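Local coordinates for DMATS type aromatic prenyltransferase (Streptomyces coelicolor, PDB 6ZS0), which probably transfers a dimethylallyl group to C5 of the indole ring of tryptophan, as a 5-dimethylallyltryptophan synthase of the DMATS type, at residues 59-63 against 345-349. Numbering follows the deposited sequence.
Sequences DDHTP and SEAYT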
loop_
_atom_site.group_PDB
_atom_site.type_symbol
_atom_site.label_atom_id
_atom_site.label_comp_id
_atom_site.label_asym_id
_atom_site.label_seq_id
_atom_site.Cartn_x
_atom_site.Cartn_y
_atom_site.Cartn_z
ATOM N N ASP A 59 -7.663 1.888 -8.617
ATOM C CA ASP A 59 -8.088 1.929 -10.028
ATOM C C ASP A 59 -9.387 2.705 -10.168
ATOM O O ASP A 59 -9.549 3.409 -11.174
ATOM C CB ASP A 59 -8.258 0.541 -10.625
ATOM C CG ASP A 59 -6.941 -0.148 -10.922
ATOM O OD1 ASP A 59 -5.883 0.305 -10.379
ATOM O OD2 ASP A 59 -6.970 -1.093 -11.725
ATOM N N ASP A 60 -10.298 2.592 -9.201
ATOM C CA ASP A 60 -11.611 3.278 -9.340
ATOM C C ASP A 60 -11.607 4.628 -8.604
ATOM O O ASP A 60 -12.684 5.230 -8.511
ATOM C CB ASP A 60 -12.771 2.395 -8.910
ATOM C CG ASP A 60 -12.953 2.240 -7.411
ATOM O OD1 ASP A 60 -12.044 2.643 -6.654
ATOM O OD2 ASP A 60 -14.008 1.681 -7.045
ATOM N N HIS A 61 -10.465 5.072 -8.125
ATOM C CA HIS A 61 -10.259 6.413 -7.523
ATOM C C HIS A 61 -10.885 6.469 -6.135
ATOM O O HIS A 61 -11.107 7.602 -5.654
ATOM C CB HIS A 61 -10.779 7.517 -8.423
ATOM C CG HIS A 61 -10.250 7.392 -9.808
ATOM N ND1 HIS A 61 -8.901 7.496 -10.088
ATOM C CD2 HIS A 61 -10.860 7.085 -10.974
ATOM C CE1 HIS A 61 -8.736 7.343 -11.407
ATOM N NE2 HIS A 61 -9.897 7.101 -11.955
ATOM N N THR A 62 -11.128 5.334 -5.481
ATOM C CA THR A 62 -11.420 5.373 -4.026
ATOM C C THR A 62 -10.145 5.788 -3.300
ATOM O O THR A 62 -9.094 5.197 -3.520
ATOM C CB THR A 62 -11.926 4.038 -3.491
ATOM O OG1 THR A 62 -13.035 3.570 -4.261
ATOM C CG2 THR A 62 -12.346 4.162 -2.042
ATOM N N PRO A 63 -10.148 6.815 -2.408
ATOM C CA PRO A 63 -8.907 7.234 -1.766
ATOM C C PRO A 63 -8.556 6.471 -0.497
ATOM O O PRO A 63 -7.964 7.033 0.425
ATOM C CB PRO A 63 -9.210 8.697 -1.449
ATOM C CG PRO A 63 -10.677 8.683 -1.115
ATOM C CD PRO A 63 -11.280 7.715 -2.115
ATOM N N SER A 345 -11.083 -1.141 -2.040
ATOM C CA SER A 345 -12.361 -0.717 -1.437
ATOM C C SER A 345 -13.505 -0.804 -2.460
ATOM O O SER A 345 -14.591 -1.224 -2.113
ATOM C CB SER A 345 -12.220 0.655 -0.835
ATOM O OG SER A 345 -13.495 1.180 -0.524
ATOM N N GLU A 346 -13.274 -0.390 -3.699
ATOM C CA GLU A 346 -14.272 -0.434 -4.809
ATOM C C GLU A 346 -15.532 0.349 -4.410
ATOM O O GLU A 346 -16.639 -0.052 -4.766
ATOM C CB GLU A 346 -14.467 -1.898 -5.237
ATOM C CG GLU A 346 -13.190 -2.448 -5.883
ATOM C CD GLU A 346 -13.305 -3.670 -6.771
ATOM O OE1 GLU A 346 -14.416 -4.128 -6.990
ATOM O OE2 GLU A 346 -12.254 -4.155 -7.235
ATOM N N ALA A 347 -15.355 1.514 -3.805
ATOM C CA ALA A 347 -16.468 2.409 -3.444
ATOM C C ALA A 347 -17.160 2.923 -4.709
ATOM O O ALA A 347 -18.315 3.408 -4.576
ATOM C CB ALA A 347 -15.972 3.565 -2.618
ATOM N N TYR A 348 -16.474 2.914 -5.858
ATOM C CA TYR A 348 -16.996 3.473 -7.127
ATOM C C TYR A 348 -17.171 2.352 -8.144
ATOM O O TYR A 348 -17.277 2.655 -9.329
ATOM C CB TYR A 348 -16.085 4.603 -7.574
ATOM C CG TYR A 348 -16.105 5.777 -6.646
ATOM C CD1 TYR A 348 -17.255 6.554 -6.504
ATOM C CD2 TYR A 348 -15.008 6.101 -5.867
ATOM C CE1 TYR A 348 -17.284 7.631 -5.635
ATOM C CE2 TYR A 348 -15.020 7.188 -5.015
ATOM C CZ TYR A 348 -16.163 7.964 -4.895
ATOM O OH TYR A 348 -16.179 9.017 -4.030
ATOM N N THR A 349 -17.223 1.110 -7.693
ATOM C CA THR A 349 -17.428 -0.063 -8.574
ATOM C C THR A 349 -18.751 -0.699 -8.154
ATOM O O THR A 349 -18.743 -1.489 -7.194
ATOM C CB THR A 349 -16.190 -0.966 -8.542
ATOM O OG1 THR A 349 -15.050 -0.129 -8.807
ATOM C CG2 THR A 349 -16.244 -2.079 -9.560
HETATM O O HOH W 1 -10.953 0.706 -4.993
#
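The Asp60 carboxylate takes two hydrogen bonds on OD2 from residues 345-349: Thr349 OG1 donates to it at 2.7 Å and the backbone N of Tyr348 at 3.0 Å. They arrive from opposite faces of the carboxylate plane, the hydroxyl on the anti side and 27° out of plane, the amide more steeply from above. Both donors belong to the type I beta turn Glu346-Thr349, just beyond strand 338-344, the last of the ten-stranded ABBA barrel; residues 59-63 lead into its first strand, 64-70, so the contact joins the loops at the first and last strands, which lie side by side where the barrel closes. OD1 serves its own loop, closing an Asx turn with Thr62 N at 3.1 Å and accepting from Thr62 OG1 at 2.8 Å on its syn side. A water also donates to OD1 and accepts from Glu346 N, a second bridge to the turn. With an alanine in place of Asp60, the Tyr348 amide and the Thr349 hydroxyl would probably lose their shared acceptor, and the Asx turn its closing bond. With OG1 beside its own backbone N (chi1 -53°), Thr62 can bond to Asp60 and also accept a weak hydrogen bond from Ala347 N at 3.1 Å. Beyond these bonds the contact is made by packing: the Tyr348 ring lies along the 60-62 backbone, with Thr62 N in plane at its edge, while Leu6 of helix 6-20 and Pro52 also touch this side chain. Ser345 OG bonds to Gln13 of that helix, and Thr62 CG2 rests 3.7 Å from Ser345 CB.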